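6-aminohexanoate-dimer hydrolase (Bacillus anthracis, PDB 4GB7) probably hydrolyses the amide bond of 6-aminohexanoate dimers, as a member of the beta-lactamase family of serine hydrolases. Local coordinates at residues T175-A180 with M188-E193; V192-H197 with Q235-T240. One frame throughout, in Å; residues are numbered along the deposited sequence. Where two conformers were deposited one is given.

Interactions 1 and 2 meet at the short strand 191-193 and share V192 and E193, with centres about 10 Å apart. In interaction 1 the strand rests on the short helix 176-179; in interaction 2 it pairs with strand 238-241 and its chain runs on to H197. Both contacts surround V192, which packs on F177 in one and on A237 in the other. S191 O and T240 N, 2.9 Å apart in a probable hydrogen bond, continue the pairing. F177 CE2 lies 3.3 Å from Y194 OH, which bonds to N250. N250 directly follows the tyrosine of a possible SxxK-type serine hydrolase pattern, although no active site is established here.

Interaction 1 of 2, residues T175-A180 with M188-E193; sequences TPFGKA and MQVSVE
A180 and V190 form the tight end of this contact: A180 CB stands 3.5 Å from V190 CG2, closer than usual for two carbons. An alanine suits the spot because a single methyl fills it. V190 is buried and splits its work between its two branches. CG1, anti to the backbone N (chi1 -174°), turns to the F177 ring and lies 3.8 Å from F177 CD1, approaching obliquely, while CG2 takes A180.

F177 is the hub, a large flat side chain able to serve two valines at once. Its ring is buried, and V192 CG2 sits over one face, 4.2 Å from the ring centroid and shifted toward the rim, a CH-pi contact. V192 CG1 meets the same ring at CE2, at 3.9 Å. Valine suits both strand positions because its beta-branch offers two methyls close to the backbone, and V190 and V192, two residues apart, both direct them to the helix.

The P176 side is more open to solvent. P176 CB reaches V192 CG2 at 3.8 Å, but both residues are partly exposed, and less of P176 than of F177 is covered. No hydrogen bond joins the two segments; the contact is apolar. T175, at the helix N-cap, accepts a weak bond from G178 N at OG1, 3.4 Å away, and OG1 also bonds L172 O. Proline fits the first turn, where no backbone N-H is required.

Backbone bonds of G178 and A180 run to D166 and A165. Helix 182-186 links the two segments, ending in a Schellman motif with selenomethionine M188 as the C-prime residue. Its L185 packs against F177, A180 and V190. Helix 251-265 adds S253 and T256 to the surroundings of F177, and strand 238-241 flanks the contact, with E239 touching P176.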
ATOM      1  N   THR A 175      12.043  22.862   6.703  1.00 22.81           N
ATOM      2  CA  THR A 175      11.001  22.154   7.497  1.00 27.39           C
ATOM      3  C   THR A 175      11.412  20.714   7.700  1.00 24.67           C
ATOM      4  O   THR A 175      12.297  20.253   7.034  1.00 23.57           O
ATOM      5  CB  THR A 175       9.603  22.220   6.853  1.00 28.65           C
ATOM      6  OG1 THR A 175       9.547  21.362   5.702  1.00 28.02           O
ATOM      7  CG2 THR A 175       9.236  23.663   6.479  1.00 25.38           C
ATOM      8  N   PRO A 176      10.742  19.970   8.611  1.00 20.22           N
ATOM      9  CA  PRO A 176      11.214  18.630   8.877  1.00 21.91           C
ATOM     10  C   PRO A 176      11.248  17.670   7.663  1.00 21.99           C
ATOM     11  O   PRO A 176      12.200  16.887   7.506  1.00 23.62           O
ATOM     12  CB  PRO A 176      10.194  18.121   9.876  1.00 24.41           C
ATOM     13  CG  PRO A 176       9.820  19.356  10.637  1.00 25.69           C
ATOM     14  CD  PRO A 176       9.727  20.401   9.586  1.00 25.84           C
ATOM     15  N   PHE A 177      10.176  17.644   6.883  1.00 23.17           N
ATOM     16  CA  PHE A 177      10.193  16.818   5.641  1.00 23.14           C
ATOM     17  C   PHE A 177      11.128  17.389   4.599  1.00 20.18           C
ATOM     18  O   PHE A 177      11.686  16.643   3.810  1.00 24.15           O
ATOM     19  CB  PHE A 177       8.801  16.591   5.036  1.00 22.49           C
ATOM     20  CG  PHE A 177       7.946  15.649   5.836  1.00 21.99           C
ATOM     21  CD1 PHE A 177       8.306  14.322   5.969  1.00 24.61           C
ATOM     22  CD2 PHE A 177       6.795  16.097   6.452  1.00 22.40           C
ATOM     23  CE1 PHE A 177       7.524  13.444   6.693  1.00 24.48           C
ATOM     24  CE2 PHE A 177       6.014  15.230   7.183  1.00 21.43           C
ATOM     25  CZ  PHE A 177       6.401  13.922   7.316  1.00 21.61           C
ATOM     26  N   GLY A 178      11.316  18.699   4.606  1.00 19.39           N
ATOM     27  CA  GLY A 178      12.267  19.336   3.709  1.00 19.43           C
ATOM     28  C   GLY A 178      13.729  18.987   3.902  1.00 21.16           C
ATOM     29  O   GLY A 178      14.514  18.844   2.913  1.00 22.25           O
ATOM     30  N   LYS A 179      14.098  18.856   5.163  1.00 23.57           N
ATOM     31  CA  LYS A 179      15.464  18.607   5.583  1.00 22.47           C
ATOM     32  C   LYS A 179      15.867  17.172   5.402  1.00 22.63           C
ATOM     33  O   LYS A 179      17.056  16.856   5.384  1.00 24.56           O
ATOM     34  CB  LYS A 179      15.646  19.097   7.041  1.00 23.59           C
ATOM     35  CG  LYS A 179      15.579  20.611   7.132  1.00 29.60           C
ATOM     36  CD  LYS A 179      15.404  21.166   8.549  1.00 36.74           C
ATOM     37  CE  LYS A 179      16.671  21.254   9.354  1.00 44.32           C
ATOM     38  NZ  LYS A 179      16.292  21.634  10.753  1.00 39.82           N
ATOM     39  N   ALA A 180      14.894  16.273   5.295  1.00 22.95           N
ATOM     40  CA  ALA A 180      15.204  14.870   5.080  1.00 19.67           C
ATOM     41  C   ALA A 180      15.692  14.637   3.667  1.00 18.07           C
ATOM     42  O   ALA A 180      15.193  15.252   2.716  1.00 21.50           O
ATOM     43  CB  ALA A 180      13.958  14.031   5.304  1.00 18.88           C
HETATM   44  N   MSE A 188      11.504   5.640   5.585  1.00 18.70           N
HETATM   45  CA  MSE A 188      10.674   5.954   6.732  1.00 18.26           C
HETATM   46  C   MSE A 188      11.552   6.265   7.970  1.00 19.70           C
HETATM   47  O   MSE A 188      11.335   5.792   9.043  1.00 18.71           O
HETATM   48  CB  MSE A 188       9.674   4.821   6.998  1.00 18.41           C
HETATM   49  CG  MSE A 188       8.565   4.836   6.010  1.00 18.13           C
HETATM   50 SE   MSE A 188       7.468   6.345   5.903  0.70 21.53          SE
HETATM   51  CE  MSE A 188       5.989   5.507   4.987  1.00 20.38           C
ATOM     52  N   GLN A 189      12.565   7.091   7.775  1.00 19.91           N
ATOM     53  CA  GLN A 189      13.432   7.489   8.852  1.00 21.97           C
ATOM     54  C   GLN A 189      13.292   8.996   9.222  1.00 20.89           C
ATOM     55  O   GLN A 189      14.224   9.626   9.769  1.00 22.90           O
ATOM     56  CB  GLN A 189      14.858   7.127   8.522  1.00 23.40           C
ATOM     57  CG  GLN A 189      15.140   5.636   8.506  1.00 25.85           C
ATOM     58  CD  GLN A 189      16.490   5.316   7.948  1.00 28.37           C
ATOM     59  OE1 GLN A 189      17.160   6.176   7.375  1.00 36.59           O
ATOM     60  NE2 GLN A 189      16.926   4.086   8.135  1.00 41.69           N
ATOM     61  N   VAL A 190      12.114   9.543   8.962  1.00 18.92           N
ATOM     62  CA  VAL A 190      11.772  10.922   9.282  1.00 23.16           C
ATOM     63  C   VAL A 190      10.735  10.926  10.398  1.00 23.47           C
ATOM     64  O   VAL A 190       9.598  10.387  10.249  1.00 20.87           O
ATOM     65  CB  VAL A 190      11.258  11.657   8.021  1.00 24.79           C
ATOM     66  CG1 VAL A 190      11.046  13.114   8.329  1.00 23.95           C
ATOM     67  CG2 VAL A 190      12.240  11.449   6.823  1.00 22.68           C
ATOM     68  N   SER A 191      11.142  11.510  11.528  1.00 22.87           N
ATOM     69  CA  SER A 191      10.361  11.431  12.777  1.00 21.39           C
ATOM     70  C   SER A 191       9.613  12.746  12.945  1.00 19.60           C
ATOM     71  O   SER A 191      10.226  13.814  13.202  1.00 23.50           O
ATOM     72  CB  SER A 191      11.282  11.154  13.961  1.00 22.56           C
ATOM     73  OG  SER A 191      11.835   9.845  13.949  1.00 26.01           O
ATOM     74  N   VAL A 192       8.305  12.674  12.821  1.00 19.80           N
ATOM     75  CA  VAL A 192       7.472  13.840  12.766  1.00 21.16           C
ATOM     76  C   VAL A 192       6.159  13.593  13.494  1.00 24.14           C
ATOM     77  O   VAL A 192       5.580  12.493  13.431  1.00 26.41           O
ATOM     78  CB  VAL A 192       7.163  14.190  11.281  1.00 23.40           C
ATOM     79  CG1 VAL A 192       5.861  14.929  11.106  1.00 27.90           C
ATOM     80  CG2 VAL A 192       8.335  14.952  10.639  1.00 25.10           C
ATOM     81  N   GLU A 193       5.682  14.636  14.165  1.00 25.68           N
ATOM     82  CA  GLU A 193       4.350  14.647  14.778  0.60 27.20           C
ATOM     83  C   GLU A 193       3.570  15.848  14.201  1.00 25.36           C
ATOM     84  O   GLU A 193       4.180  16.871  13.778  1.00 25.28           O
ATOM     85  CB  GLU A 193       4.451  14.713  16.329  0.60 30.72           C
ATOM     86  CG  GLU A 193       5.002  16.046  16.873  0.60 30.06           C
ATOM     87  CD  GLU A 193       5.045  16.183  18.412  0.60 29.84           C
ATOM     88  OE1 GLU A 193       5.622  17.155  18.897  0.60 38.37           O
ATOM     89  OE2 GLU A 193       4.503  15.315  19.111  0.60 38.27           O
TER

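Interaction 2 of 2, residues V192-H197 with Q235-T240; sequences VEYPTH and QEAKET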
ATOM      1  N   VAL A 192       8.305  12.674  12.821  1.00 19.80           N
ATOM      2  CA  VAL A 192       7.472  13.840  12.766  1.00 21.16           C
ATOM      3  C   VAL A 192       6.159  13.593  13.494  1.00 24.14           C
ATOM      4  O   VAL A 192       5.580  12.493  13.431  1.00 26.41           O
ATOM      5  CB  VAL A 192       7.163  14.190  11.281  1.00 23.40           C
ATOM      6  CG1 VAL A 192       5.861  14.929  11.106  1.00 27.90           C
ATOM      7  CG2 VAL A 192       8.335  14.952  10.639  1.00 25.10           C
ATOM      8  N   GLU A 193       5.682  14.636  14.165  1.00 25.68           N
ATOM      9  CA  GLU A 193       4.350  14.647  14.778  0.60 27.20           C
ATOM     10  C   GLU A 193       3.570  15.848  14.201  1.00 25.36           C
ATOM     11  O   GLU A 193       4.180  16.871  13.778  1.00 25.28           O
ATOM     12  CB  GLU A 193       4.451  14.713  16.329  0.60 30.72           C
ATOM     13  CG  GLU A 193       5.002  16.046  16.873  0.60 30.06           C
ATOM     14  CD  GLU A 193       5.045  16.183  18.412  0.60 29.84           C
ATOM     15  OE1 GLU A 193       5.622  17.155  18.897  0.60 38.37           O
ATOM     16  OE2 GLU A 193       4.503  15.315  19.111  0.60 38.27           O
ATOM     17  N   TYR A 194       2.255  15.728  14.209  1.00 23.64           N
ATOM     18  CA  TYR A 194       1.364  16.758  13.756  1.00 22.25           C
ATOM     19  C   TYR A 194       0.441  17.095  14.908  1.00 24.34           C
ATOM     20  O   TYR A 194       0.197  16.239  15.798  1.00 25.08           O
ATOM     21  CB  TYR A 194       0.476  16.260  12.589  1.00 22.36           C
ATOM     22  CG  TYR A 194       1.227  15.591  11.432  1.00 21.78           C
ATOM     23  CD1 TYR A 194       1.785  16.338  10.407  1.00 23.43           C
ATOM     24  CD2 TYR A 194       1.371  14.234  11.368  1.00 21.87           C
ATOM     25  CE1 TYR A 194       2.439  15.724   9.359  1.00 25.46           C
ATOM     26  CE2 TYR A 194       2.014  13.613  10.328  1.00 21.77           C
ATOM     27  CZ  TYR A 194       2.577  14.380   9.327  1.00 21.07           C
ATOM     28  OH  TYR A 194       3.224  13.797   8.263  1.00 22.94           O
ATOM     29  N   PRO A 195      -0.128  18.304  14.880  1.00 23.76           N
ATOM     30  CA  PRO A 195      -1.224  18.581  15.789  1.00 25.52           C
ATOM     31  C   PRO A 195      -2.383  17.630  15.559  1.00 24.85           C
ATOM     32  O   PRO A 195      -2.515  17.061  14.487  1.00 25.43           O
ATOM     33  CB  PRO A 195      -1.659  20.007  15.418  1.00 28.21           C
ATOM     34  CG  PRO A 195      -0.538  20.590  14.630  1.00 26.99           C
ATOM     35  CD  PRO A 195       0.206  19.454  14.016  1.00 26.66           C
ATOM     36  N   THR A 196      -3.217  17.447  16.572  1.00 24.94           N
ATOM     37  CA  THR A 196      -4.468  16.721  16.386  1.00 23.06           C
ATOM     38  C   THR A 196      -5.615  17.606  15.891  1.00 25.36           C
ATOM     39  O   THR A 196      -6.557  17.096  15.304  1.00 24.61           O
ATOM     40  CB  THR A 196      -4.932  16.038  17.681  1.00 23.70           C
ATOM     41  OG1 THR A 196      -5.281  17.018  18.665  1.00 29.86           O
ATOM     42  CG2 THR A 196      -3.869  15.083  18.223  1.00 28.17           C
ATOM     43  N   HIS A 197      -5.560  18.924  16.134  1.00 26.87           N
ATOM     44  CA  HIS A 197      -6.698  19.827  15.827  1.00 26.86           C
ATOM     45  C   HIS A 197      -7.982  19.343  16.465  1.00 28.53           C
ATOM     46  O   HIS A 197      -9.078  19.519  15.944  1.00 30.67           O
ATOM     47  CB  HIS A 197      -6.834  20.004  14.311  1.00 27.81           C
ATOM     48  CG  HIS A 197      -5.591  20.561  13.692  1.00 24.79           C
ATOM     49  ND1 HIS A 197      -5.199  21.831  13.901  1.00 25.92           N
ATOM     50  CD2 HIS A 197      -4.608  19.967  12.910  1.00 25.62           C
ATOM     51  CE1 HIS A 197      -4.013  22.043  13.293  1.00 29.13           C
ATOM     52  NE2 HIS A 197      -3.662  20.913  12.661  1.00 28.58           N
ATOM     53  N   GLN A 235       3.377  20.980   6.065  1.00 20.96           N
ATOM     54  CA  GLN A 235       3.909  22.239   6.578  1.00 25.72           C
ATOM     55  C   GLN A 235       3.722  22.332   8.101  1.00 23.64           C
ATOM     56  O   GLN A 235       4.435  23.089   8.778  1.00 27.92           O
ATOM     57  CB  GLN A 235       3.224  23.444   5.908  1.00 23.80           C
ATOM     58  CG  GLN A 235       3.519  23.684   4.441  1.00 24.86           C
ATOM     59  CD  GLN A 235       4.942  24.053   4.148  1.00 29.28           C
ATOM     60  OE1 GLN A 235       5.793  24.092   5.059  1.00 32.27           O
ATOM     61  NE2 GLN A 235       5.243  24.283   2.857  1.00 32.74           N
ATOM     62  N   GLU A 236       2.785  21.553   8.632  1.00 25.97           N
ATOM     63  CA  GLU A 236       2.551  21.487  10.079  1.00 28.93           C
ATOM     64  C   GLU A 236       3.488  20.516  10.836  1.00 27.81           C
ATOM     65  O   GLU A 236       3.430  20.443  12.071  1.00 32.65           O
ATOM     66  CB  GLU A 236       1.095  21.045  10.365  1.00 26.30           C
ATOM     67  CG  GLU A 236       0.037  22.079  10.021  1.00 30.99           C
ATOM     68  CD  GLU A 236      -1.279  21.822  10.712  1.00 32.98           C
ATOM     69  OE1 GLU A 236      -1.494  20.713  11.248  1.00 30.88           O
ATOM     70  OE2 GLU A 236      -2.116  22.740  10.715  1.00 45.95           O
ATOM     71  N   ALA A 237       4.323  19.764  10.105  1.00 22.97           N
ATOM     72  CA  ALA A 237       5.194  18.743  10.695  1.00 22.75           C
ATOM     73  C   ALA A 237       6.128  19.342  11.715  1.00 26.52           C
ATOM     74  O   ALA A 237       6.735  20.401  11.465  1.00 24.82           O
ATOM     75  CB  ALA A 237       6.007  18.017   9.623  1.00 27.55           C
ATOM     76  N   LYS A 238       6.222  18.661  12.852  1.00 25.70           N
ATOM     77  CA  LYS A 238       7.164  19.016  13.906  0.60 25.97           C
ATOM     78  C   LYS A 238       8.129  17.846  14.104  1.00 24.37           C
ATOM     79  O   LYS A 238       7.713  16.691  14.378  1.00 28.31           O
ATOM     80  CB  LYS A 238       6.445  19.332  15.214  0.60 29.44           C
ATOM     81  CG  LYS A 238       7.375  19.785  16.312  0.60 32.88           C
ATOM     82  CD  LYS A 238       6.724  19.761  17.692  0.60 37.93           C
ATOM     83  CE  LYS A 238       7.749  19.441  18.775  0.60 42.51           C
ATOM     84  NZ  LYS A 238       8.418  18.123  18.560  0.60 51.04           N
ATOM     85  N   GLU A 239       9.419  18.130  13.982  1.00 27.00           N
ATOM     86  CA  GLU A 239      10.447  17.088  14.073  1.00 23.77           C
ATOM     87  C   GLU A 239      10.602  16.573  15.533  1.00 25.54           C
ATOM     88  O   GLU A 239      10.685  17.365  16.483  1.00 27.51           O
ATOM     89  CB  GLU A 239      11.780  17.653  13.570  1.00 27.49           C
ATOM     90  CG  GLU A 239      12.891  16.620  13.520  1.00 29.17           C
ATOM     91  CD  GLU A 239      14.200  17.167  13.011  1.00 31.71           C
ATOM     92  OE1 GLU A 239      14.237  17.579  11.839  1.00 30.81           O
ATOM     93  OE2 GLU A 239      15.204  17.135  13.772  1.00 37.68           O
ATOM     94  N   THR A 240      10.636  15.256  15.702  1.00 26.46           N
ATOM     95  CA  THR A 240      10.749  14.661  17.006  1.00 26.56           C
ATOM     96  C   THR A 240      12.034  13.861  17.161  1.00 26.16           C
ATOM     97  O   THR A 240      12.371  13.471  18.246  1.00 28.74           O
ATOM     98  CB  THR A 240       9.548  13.753  17.290  1.00 26.18           C
ATOM     99  OG1 THR A 240       9.473  12.748  16.298  1.00 30.71           O
ATOM    100  CG2 THR A 240       8.222  14.568  17.303  1.00 30.47           C
TER
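E193 and K238 face each other as a hydrogen-bonded pair in a small two-stranded antiparallel sheet. E193 N donates to K238 O and K238 N to E193 O, each over 2.9 Å. V192 and E239 form the adjoining non-hydrogen-bonded pair, where V192 CA makes a CA-H...O contact with K238 O, which thus receives two donors.

Apolar contacts gather round V192. V192 CG1 presses on A237 CB at 3.4 Å, tighter than usual, so the small methyl of alanine suits this place. The same CG1 sits over one face of the Y194 ring, whose CE1 also approaches A237 CB; the phenol oxygen bonds to OD1 of N250.

E193 and K238 project from the other face of the sheet. They lie side by side, pointing the same way, and E193 OE1 forms a salt bridge with K238 NZ at 3.0 Å, whose hydrogen bond is weak. Both were deposited in two conformers, so this link is doubtful. Aliphatic contact adds to it: T240 CG2 lies 3.6 Å from E193 CG.

Beyond the strands, H197 and E236 reach toward each other tip to tip, while P195 CD packs 3.5 Å from E236 OE1. D225 holds H197 ND1, so the imidazole bridges two carboxylates, which would probably favour its protonated form. H197 NE2 donates to the syn lone pair of E236 OE1 over 2.6 Å, nearly straight at 175° and in the imidazole plane, although the carboxylate is turned 37° from the ring.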